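Local coordinates for peptidoglycan-recognition protein SA (Drosophila melanogaster, PDB 1SXR) that recognises peptidoglycan of Gram-positive bacteria in innate immunity and activates the Toll pathway upstream of the Spätzle-processing enzyme SPE, at residues Q59-Q62 against A63-N67; L132-G135 against V136-E140; A146-A149 against G150-I154; P159-T162 against L163-E166. All blocks are in the same frame, centred on the assembly; numbering follows the deposited sequence.

Contact 1. Residues Q59-Q62 against A63-N67; sequences QNMQ and AYHQN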
loop_
_atom_site.group_PDB
_atom_site.type_symbol
_atom_site.label_atom_id
_atom_site.label_comp_id
_atom_site.label_asym_id
_atom_site.label_seq_id
_atom_site.Cartn_x
_atom_site.Cartn_y
_atom_site.Cartn_z
ATOM N N GLN A 59 9.112 -11.217 -4.079
ATOM C CA GLN A 59 10.379 -11.624 -3.435
ATOM C C GLN A 59 11.538 -10.703 -3.807
ATOM O O GLN A 59 12.344 -10.297 -2.944
ATOM C CB GLN A 59 10.727 -13.082 -3.768
ATOM C CG GLN A 59 9.740 -14.077 -3.136
ATOM C CD GLN A 59 9.863 -15.430 -3.774
ATOM O OE1 GLN A 59 10.897 -15.753 -4.365
ATOM N NE2 GLN A 59 8.829 -16.235 -3.663
ATOM N N ASN A 60 11.634 -10.382 -5.087
ATOM C CA ASN A 60 12.731 -9.511 -5.525
ATOM C C ASN A 60 12.489 -8.045 -5.177
ATOM O O ASN A 60 13.443 -7.295 -4.878
ATOM C CB ASN A 60 12.989 -9.745 -7.001
ATOM C CG ASN A 60 13.615 -11.097 -7.242
ATOM O OD1 ASN A 60 14.592 -11.459 -6.577
ATOM N ND2 ASN A 60 13.042 -11.860 -8.151
ATOM N N MET A 61 11.221 -7.625 -5.164
ATOM C CA MET A 61 10.952 -6.273 -4.671
ATOM C C MET A 61 11.370 -6.152 -3.198
ATOM O O MET A 61 11.969 -5.162 -2.775
ATOM C CB MET A 61 9.464 -5.917 -4.842
ATOM C CG MET A 61 9.204 -4.473 -4.524
ATOM S SD MET A 61 7.467 -4.029 -4.692
ATOM C CE MET A 61 6.974 -4.936 -6.134
ATOM N N GLN A 62 10.991 -7.131 -2.385
ATOM C CA GLN A 62 11.448 -7.173 -1.005
ATOM C C GLN A 62 12.983 -7.138 -0.856
ATOM O O GLN A 62 13.507 -6.401 -0.016
ATOM C CB GLN A 62 10.851 -8.390 -0.279
ATOM C CG GLN A 62 11.197 -8.366 1.202
ATOM C CD GLN A 62 10.749 -9.615 1.902
ATOM O OE1 GLN A 62 10.962 -10.725 1.404
ATOM N NE2 GLN A 62 10.136 -9.441 3.058
ATOM N N ALA A 63 13.680 -7.924 -1.669
ATOM C CA ALA A 63 15.145 -7.929 -1.682
ATOM C C ALA A 63 15.688 -6.555 -2.020
ATOM O O ALA A 63 16.647 -6.085 -1.410
ATOM C CB ALA A 63 15.639 -8.944 -2.687
ATOM N N TYR A 64 15.121 -5.911 -3.023
ATOM C CA TYR A 64 15.563 -4.556 -3.357
ATOM C C TYR A 64 15.301 -3.605 -2.172
ATOM O O TYR A 64 16.163 -2.842 -1.747
ATOM C CB TYR A 64 14.813 -4.095 -4.616
ATOM C CG TYR A 64 15.107 -2.688 -5.050
ATOM C CD1 TYR A 64 16.385 -2.278 -5.375
ATOM C CD2 TYR A 64 14.067 -1.780 -5.164
ATOM C CE1 TYR A 64 16.614 -0.944 -5.796
ATOM C CE2 TYR A 64 14.275 -0.495 -5.576
ATOM C CZ TYR A 64 15.540 -0.077 -5.877
ATOM O OH TYR A 64 15.694 1.249 -6.278
ATOM N N HIS A 65 14.109 -3.645 -1.605
ATOM C CA HIS A 65 13.820 -2.745 -0.502
ATOM C C HIS A 65 14.678 -2.994 0.736
ATOM O O HIS A 65 15.159 -2.046 1.350
ATOM C CB HIS A 65 12.340 -2.861 -0.135
ATOM C CG HIS A 65 11.442 -2.227 -1.141
ATOM N ND1 HIS A 65 10.102 -1.969 -0.910
ATOM C CD2 HIS A 65 11.713 -1.760 -2.383
ATOM C CE1 HIS A 65 9.584 -1.391 -1.983
ATOM N NE2 HIS A 65 10.541 -1.244 -2.888
ATOM N N GLN A 66 14.849 -4.253 1.117
ATOM C CA GLN A 66 15.648 -4.590 2.297
ATOM C C GLN A 66 17.136 -4.387 2.106
ATOM O O GLN A 66 17.800 -3.868 3.015
ATOM C CB GLN A 66 15.392 -6.039 2.726
ATOM C CG GLN A 66 14.038 -6.198 3.400
ATOM C CD GLN A 66 13.793 -7.639 3.877
ATOM O OE1 GLN A 66 14.167 -8.593 3.181
ATOM N NE2 GLN A 66 13.172 -7.786 5.052
ATOM N N ASN A 67 17.664 -4.782 0.949
ATOM C CA ASN A 67 19.117 -4.866 0.786
ATOM C C ASN A 67 19.737 -3.729 0.009
ATOM O O ASN A 67 20.974 -3.572 0.046
ATOM C CB ASN A 67 19.486 -6.192 0.142
ATOM C CG ASN A 67 19.019 -7.382 0.963
ATOM O OD1 ASN A 67 18.891 -7.298 2.180
ATOM N ND2 ASN A 67 18.744 -8.478 0.298
#

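Contact 2. Residues L132-G135 against V136-E140; sequences LACG and VQQGE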
loop_
_atom_site.group_PDB
_atom_site.type_symbol
_atom_site.label_atom_id
_atom_site.label_comp_id
_atom_site.label_asym_id
_atom_site.label_seq_id
_atom_site.Cartn_x
_atom_site.Cartn_y
_atom_site.Cartn_z
ATOM N N LEU A 132 -10.056 -1.810 2.742
ATOM C CA LEU A 132 -10.294 -0.645 3.576
ATOM C C LEU A 132 -11.470 -0.898 4.494
ATOM O O LEU A 132 -11.403 -0.599 5.684
ATOM C CB LEU A 132 -10.561 0.573 2.711
ATOM C CG LEU A 132 -9.322 0.951 1.901
ATOM C CD1 LEU A 132 -9.634 2.063 0.921
ATOM C CD2 LEU A 132 -8.182 1.315 2.804
ATOM N N ALA A 133 -12.536 -1.483 3.955
ATOM C CA ALA A 133 -13.727 -1.654 4.785
ATOM C C ALA A 133 -13.446 -2.681 5.859
ATOM O O ALA A 133 -13.921 -2.561 6.981
ATOM C CB ALA A 133 -14.902 -2.097 3.933
ATOM N N CYS A 134 -12.691 -3.717 5.502
ATOM C CA CYS A 134 -12.291 -4.731 6.447
ATOM C C CYS A 134 -11.394 -4.154 7.545
ATOM O O CYS A 134 -11.560 -4.470 8.732
ATOM C CB CYS A 134 -11.586 -5.860 5.690
ATOM S SG CYS A 134 -11.235 -7.279 6.746
ATOM N N GLY A 135 -10.462 -3.288 7.161
ATOM C CA GLY A 135 -9.607 -2.631 8.147
ATOM C C GLY A 135 -10.400 -1.839 9.163
ATOM O O GLY A 135 -10.083 -1.843 10.362
ATOM N N VAL A 136 -11.456 -1.170 8.708
ATOM C CA VAL A 136 -12.280 -0.418 9.659
ATOM C C VAL A 136 -12.970 -1.401 10.608
ATOM O O VAL A 136 -12.991 -1.196 11.826
ATOM C CB VAL A 136 -13.280 0.484 8.949
ATOM C CG1 VAL A 136 -14.314 1.030 9.935
ATOM C CG2 VAL A 136 -12.553 1.662 8.257
ATOM N N GLN A 137 -13.504 -2.473 10.047
ATOM C CA GLN A 137 -14.276 -3.440 10.810
ATOM C C GLN A 137 -13.414 -4.100 11.884
ATOM O O GLN A 137 -13.883 -4.361 13.006
ATOM C CB GLN A 137 -14.843 -4.479 9.844
ATOM C CG GLN A 137 -15.683 -5.553 10.480
ATOM C CD GLN A 137 -16.340 -6.403 9.435
ATOM O OE1 GLN A 137 -17.284 -5.969 8.776
ATOM N NE2 GLN A 137 -15.834 -7.609 9.263
ATOM N N GLN A 138 -12.148 -4.350 11.547
ATOM C CA GLN A 138 -11.200 -5.025 12.451
ATOM C C GLN A 138 -10.482 -4.094 13.425
ATOM O O GLN A 138 -9.655 -4.546 14.230
ATOM C CB GLN A 138 -10.175 -5.818 11.616
ATOM C CG GLN A 138 -10.847 -6.904 10.803
ATOM C CD GLN A 138 -9.904 -7.731 9.954
ATOM O OE1 GLN A 138 -8.777 -7.310 9.649
ATOM N NE2 GLN A 138 -10.366 -8.912 9.554
ATOM N N GLY A 139 -10.776 -2.802 13.352
ATOM C CA GLY A 139 -10.158 -1.843 14.251
ATOM C C GLY A 139 -8.768 -1.432 13.817
ATOM O O GLY A 139 -8.072 -0.760 14.568
ATOM N N GLU A 140 -8.369 -1.852 12.616
ATOM C CA GLU A 140 -7.057 -1.444 12.072
ATOM C C GLU A 140 -7.059 0.014 11.598
ATOM O O GLU A 140 -6.035 0.720 11.725
ATOM C CB GLU A 140 -6.646 -2.354 10.905
ATOM C CG GLU A 140 -6.565 -3.850 11.195
ATOM C CD GLU A 140 -5.423 -4.236 12.119
ATOM O OE1 GLU A 140 -4.531 -3.401 12.407
ATOM O OE2 GLU A 140 -5.421 -5.414 12.556
#

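Contact 3. Residues A146-A149 against G150-I154; sequences ALIA and GSQVI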
loop_
_atom_site.group_PDB
_atom_site.type_symbol
_atom_site.label_atom_id
_atom_site.label_comp_id
_atom_site.label_asym_id
_atom_site.label_seq_id
_atom_site.Cartn_x
_atom_site.Cartn_y
_atom_site.Cartn_z
ATOM N N ALA A 146 -8.707 9.075 6.746
ATOM C CA ALA A 146 -8.468 9.892 5.546
ATOM C C ALA A 146 -7.718 9.063 4.501
ATOM O O ALA A 146 -6.740 8.399 4.843
ATOM C CB ALA A 146 -7.665 11.116 5.886
ATOM N N LEU A 147 -8.186 9.124 3.260
ATOM C CA LEU A 147 -7.541 8.469 2.117
ATOM C C LEU A 147 -6.783 9.515 1.312
ATOM O O LEU A 147 -7.355 10.533 0.893
ATOM C CB LEU A 147 -8.609 7.811 1.229
ATOM C CG LEU A 147 -8.088 7.067 -0.009
ATOM C CD1 LEU A 147 -7.542 5.729 0.457
ATOM C CD2 LEU A 147 -9.185 6.857 -1.050
ATOM N N ILE A 148 -5.502 9.282 1.067
ATOM C CA ILE A 148 -4.736 10.209 0.231
ATOM C C ILE A 148 -3.838 9.463 -0.747
ATOM O O ILE A 148 -3.535 8.294 -0.548
ATOM C CB ILE A 148 -3.847 11.152 1.074
ATOM C CG1 ILE A 148 -2.880 10.346 1.954
ATOM C CG2 ILE A 148 -4.693 12.024 2.001
ATOM C CD1 ILE A 148 -1.872 11.244 2.675
ATOM N N ALA A 149 -3.460 10.173 -1.808
ATOM C CA ALA A 149 -2.424 9.728 -2.746
ATOM C C ALA A 149 -1.030 10.128 -2.270
ATOM O O ALA A 149 -0.819 11.202 -1.709
ATOM C CB ALA A 149 -2.677 10.336 -4.130
ATOM N N GLY A 150 -0.050 9.275 -2.539
ATOM C CA GLY A 150 1.323 9.623 -2.197
ATOM C C GLY A 150 1.733 11.003 -2.676
ATOM O O GLY A 150 2.410 11.737 -1.966
ATOM N N SER A 151 1.331 11.325 -3.902
ATOM C CA SER A 151 1.723 12.569 -4.560
ATOM C C SER A 151 1.223 13.804 -3.821
ATOM O O SER A 151 1.754 14.909 -4.013
ATOM C CB SER A 151 1.254 12.562 -6.015
ATOM O OG SER A 151 -0.165 12.540 -6.090
ATOM N N GLN A 152 0.224 13.620 -2.965
ATOM C CA GLN A 152 -0.313 14.783 -2.232
ATOM C C GLN A 152 0.600 15.234 -1.112
ATOM O O GLN A 152 0.488 16.374 -0.648
ATOM C CB GLN A 152 -1.698 14.474 -1.661
ATOM C CG GLN A 152 -2.741 14.210 -2.707
ATOM C CD GLN A 152 -4.089 13.925 -2.081
ATOM O OE1 GLN A 152 -4.540 12.780 -2.040
ATOM N NE2 GLN A 152 -4.746 14.984 -1.563
ATOM N N VAL A 153 1.493 14.356 -0.652
ATOM C CA VAL A 153 2.298 14.642 0.544
ATOM C C VAL A 153 3.819 14.501 0.392
ATOM O O VAL A 153 4.561 15.015 1.220
ATOM C CB VAL A 153 1.795 13.835 1.757
ATOM C CG1 VAL A 153 0.347 14.261 2.076
ATOM C CG2 VAL A 153 1.831 12.325 1.447
ATOM N N ILE A 154 4.279 13.783 -0.632
ATOM C CA ILE A 154 5.723 13.736 -0.906
ATOM C C ILE A 154 5.948 13.980 -2.388
ATOM O O ILE A 154 4.999 14.046 -3.170
ATOM C CB ILE A 154 6.389 12.385 -0.457
ATOM C CG1 ILE A 154 5.767 11.203 -1.205
ATOM C CG2 ILE A 154 6.288 12.186 1.078
ATOM C CD1 ILE A 154 6.475 9.898 -0.913
#

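Contact 4. Residues P159-T162 against L163-E166; sequences PGLT and LYNE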
loop_
_atom_site.group_PDB
_atom_site.type_symbol
_atom_site.label_atom_id
_atom_site.label_comp_id
_atom_site.label_asym_id
_atom_site.label_seq_id
_atom_site.Cartn_x
_atom_site.Cartn_y
_atom_site.Cartn_z
ATOM N N PRO A 159 0.235 7.719 -6.998
ATOM C CA PRO A 159 0.015 6.436 -7.680
ATOM C C PRO A 159 -0.248 6.492 -9.178
ATOM O O PRO A 159 -0.810 5.530 -9.728
ATOM C CB PRO A 159 -1.286 5.952 -7.043
ATOM C CG PRO A 159 -2.082 7.246 -6.818
ATOM C CD PRO A 159 -1.030 8.271 -6.443
ATOM N N GLY A 160 0.155 7.585 -9.821
ATOM C CA GLY A 160 -0.076 7.761 -11.262
ATOM C C GLY A 160 -1.323 8.607 -11.445
ATOM O O GLY A 160 -2.310 8.377 -10.780
ATOM N N LEU A 161 -1.288 9.567 -12.379
ATOM C CA LEU A 161 -2.409 10.506 -12.557
ATOM C C LEU A 161 -3.766 9.846 -12.769
ATOM O O LEU A 161 -4.758 10.267 -12.191
ATOM C CB LEU A 161 -2.137 11.443 -13.730
ATOM C CG LEU A 161 -3.183 12.548 -13.914
ATOM C CD1 LEU A 161 -3.353 13.328 -12.616
ATOM C CD2 LEU A 161 -2.778 13.477 -15.066
ATOM N N THR A 162 -3.821 8.817 -13.604
ATOM C CA THR A 162 -5.103 8.169 -13.891
ATOM C C THR A 162 -5.701 7.525 -12.640
ATOM O O THR A 162 -6.906 7.604 -12.367
ATOM C CB THR A 162 -4.955 7.159 -15.018
ATOM O OG1 THR A 162 -4.649 7.867 -16.234
ATOM C CG2 THR A 162 -6.292 6.483 -15.307
ATOM N N LEU A 163 -4.843 6.895 -11.856
ATOM C CA LEU A 163 -5.317 6.280 -10.633
ATOM C C LEU A 163 -5.661 7.330 -9.551
ATOM O O LEU A 163 -6.632 7.177 -8.808
ATOM C CB LEU A 163 -4.294 5.253 -10.149
ATOM C CG LEU A 163 -4.579 4.531 -8.823
ATOM C CD1 LEU A 163 -5.995 3.954 -8.739
ATOM C CD2 LEU A 163 -3.537 3.429 -8.615
ATOM N N TYR A 164 -4.875 8.399 -9.485
ATOM C CA TYR A 164 -5.136 9.500 -8.563
ATOM C C TYR A 164 -6.509 10.081 -8.852
ATOM O O TYR A 164 -7.280 10.333 -7.920
ATOM C CB TYR A 164 -4.075 10.571 -8.692
ATOM C CG TYR A 164 -4.284 11.762 -7.783
ATOM C CD1 TYR A 164 -4.786 11.615 -6.498
ATOM C CD2 TYR A 164 -3.940 13.034 -8.205
ATOM C CE1 TYR A 164 -4.963 12.727 -5.663
ATOM C CE2 TYR A 164 -4.109 14.143 -7.378
ATOM C CZ TYR A 164 -4.618 13.973 -6.113
ATOM O OH TYR A 164 -4.784 15.073 -5.306
ATOM N N ASN A 165 -6.818 10.274 -10.139
ATOM C CA ASN A 165 -8.136 10.795 -10.497
ATOM C C ASN A 165 -9.267 9.895 -10.027
ATOM O O ASN A 165 -10.324 10.392 -9.631
ATOM C CB ASN A 165 -8.242 11.073 -11.999
ATOM C CG ASN A 165 -7.425 12.271 -12.420
ATOM O OD1 ASN A 165 -7.113 13.140 -11.603
ATOM N ND2 ASN A 165 -7.054 12.323 -13.707
ATOM N N GLU A 166 -9.055 8.582 -10.074
ATOM C CA GLU A 166 -10.029 7.627 -9.563
ATOM C C GLU A 166 -10.212 7.733 -8.043
ATOM O O GLU A 166 -11.340 7.860 -7.570
ATOM C CB GLU A 166 -9.677 6.192 -10.005
ATOM C CG GLU A 166 -10.483 5.067 -9.364
ATOM C CD GLU A 166 -11.957 5.041 -9.770
ATOM O OE1 GLU A 166 -12.309 5.530 -10.868
ATOM O OE2 GLU A 166 -12.775 4.518 -8.988
#

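Contact 1. Residues Q59-Q62 against A63-N67
Gln62 and Gln66, one turn apart on the last turns of helix 50-67 in this amidase-2 fold, run side by side and point the same way. Their amide planes stack, only 3° from parallel, with Gln62 CG 3.6 Å from Gln66 OE1 and the two NE2 atoms, of Gln62 and Gln66, 4.0 Å apart. This buried flank is the tight part of the contact. Three of the four polar atoms are bonded beyond the helix: Gln62 OE1 accepts from Lys23 N and its NE2 gives to Asp73, while Gln66 NE2 gives to the carbonyls of Asn72 and Pro24. A leucine in place of Gln66 would probably leave those two carbonyls without their donor and take away the flat amide that stacks on Gln62. Met61 and His65 form a second pair within the turn. With CG anti to the backbone N (chi1 -172°), Met61 sets that methylene 3.8 Å above the His65 ring plane, toward the rim, a CH-pi contact; the sulfur SD lies obliquely, 4.9 Å from the His65 ring centroid. A bond from Ser75 N to ND1 helps to fix the ring's rotation. Residues 61-64 are inferred to bind peptidoglycan. Along the backbone, Gln66 N donates to Gln62 O at 2.8 Å. The solvent side is looser: Asn60 and Tyr64 are exposed, and the Tyr64 ring leads away from the preceding turn, which it meets through CB, 3.5 Å from Asn60 O.

Contact 2. Residues L132-G135 against V136-E140
A chi1 of -62° keeps CG of Gln138 beside its own backbone N, where it settles 3.3 Å from Cys134 O; in Val136 CG1 is anti to the backbone N (chi1 168°), which leaves CG2 beside that N and 3.6 Å from Leu132 O. Both side chains thus pack against carbonyls of the preceding turn. The extended Gln138 chain carries its amide on toward Cys134, which is joined by a disulfide to Cys11; because the cysteine is modelled in two conformers, the closeness of SG to Gln138 NE2 holds for one of them and is doubtful. Regular bonds run from Val136 N to Leu132 O (3.1 Å) and from Gln138 N to Cys134 O (2.9 Å). Beyond them the chain turns: Gly139 has positive phi, which favours glycine, and its N bonds back to Val136 O at 3.1 Å. Glu140 N reaches Gly135 O at 2.8 Å in a weak bond, bent to 125°. The Glu140 CB meets that same carbonyl before the side chain bends away to a salt bridge with Arg33. Val136 and Leu132 face strands 141-142 and 145-149. The bonds from Gly139 N to Val136 O and, weakly, Glu140 N to Gly135 O, about a glycine of positive phi, mark a Schellman motif ending helix 122-137.

Contact 3. Residues A146-A149 against G150-I154
At the end of strand 145-149 the chain folds into a beta turn of residues 149-152, type I-like with helical angles at Gly150 and Ser151, and Ala149 and Gln152 tie its two sides together with a reciprocal pair of bonds. Gln152 N gives to Ala149 O at 2.9 Å, the hydrogen bond that closes the turn, although the donor sits above the carbonyl plane, 53° out of it. In return the Gln152 side chain reaches the strand: CG lies anti to the carbonyl carbon (chi1 -64°) and the chain runs on extended, bringing OE1 back to 2.8 Å from Ala149 N in a nearly straight bond of 170°. The same oxygen also accepts from Trp173 NE1, and the amide NE2 gives to Leu174 O, so the group is gripped through both of its polar atoms. OE1 is also 3.4 Å from Ile148 CA. A leucine here would probably leave Ala149 N and Trp173 NE1 without their shared acceptor and free the start of the turn to shift. Next along, Gly150 O accepts from both Val153 N and Ile154 N, each at 3.1 Å, two donors converging on one carbonyl as the chain leaves the turn. On the apolar side Ile148 and Val153 cross at about a right angle, with Ile148 CD1 3.8 Å from Val153 CG1. Strand 145-149 runs parallel to strand 35-42, where Ile148 touches Val39; the methyl of Ala149 faces helix 161-167 at Tyr164 and Ile167, and Val153 packs against Thr99 and Pro177.

Contact 4. Residues P159-T162 against L163-E166
The backbone passes from the cis peptide bond before Pro159 through Gly160, at positive phi (97°) in the N-cap position, into helix 161-167, whose opening turn packs Pro159 against Leu163 and Tyr164. A side chain on Gly160 would press on the Pro159 carbonyl, so the angles themselves call for glycine. The first regular bond runs from Tyr164 N to Gly160 O (2.9 Å), followed by Asn165 N to Leu161 O (2.9 Å); the next, Glu166 N to Thr162 O, is longer at 3.3 Å. The buried proline ring lies against Leu163 and the Tyr164 backbone: Pro159 CB is 3.7 Å from Leu163 CD2, and CG comes near Tyr164 N. Leu163, with CG anti to the backbone N (chi1 177°), directs its branch back to the proline, where CB and CD2 also crowd round Pro159 O, a buried carbonyl with no polar partner in the model. The outer side is exposed. There Leu161 and Asn165 cross obliquely, Leu161 CG 3.9 Å from Asn165 ND2, while Leu161 CD1 lies at the edge of the Tyr164 ring, near its plane. Two polar groups look to the surrounding loops: Thr162 OG1 bonds Val116 O and Glu166 OE2 accepts from Trp170 NE1. The Tyr164 ring leads away from the turn toward Gln152 and Trp173. Tyr164 CB is 4.3 Å from Pro159 CG.

Contacts 3 and 4 are neighbours, with centres about 11 Å apart: Ala149 CB meets Tyr164 CD1 at 3.4 Å and Pro159 CD at 3.5 Å, and Tyr164 OH lies 3.4 Å from Gln152 CG. Contact 2 touches contact 3, Leu132 CD1 packing 4.2 Å from Leu147 CD1, but not contact 4 (nearest atoms about 10 Å). Contact 1 touches none of the others; its centre is about 28 Å from that of contact 2, on the opposite side of the chain's centre. Thr156, inferred to interact with peptidoglycan, has its side chain about 4 Å from that of Ser151, about 6 Å from Pro159 and about 12 Å from His65; contact 2, with disulfide cysteine Cys134, lies away from the peptidoglycan-binding residues.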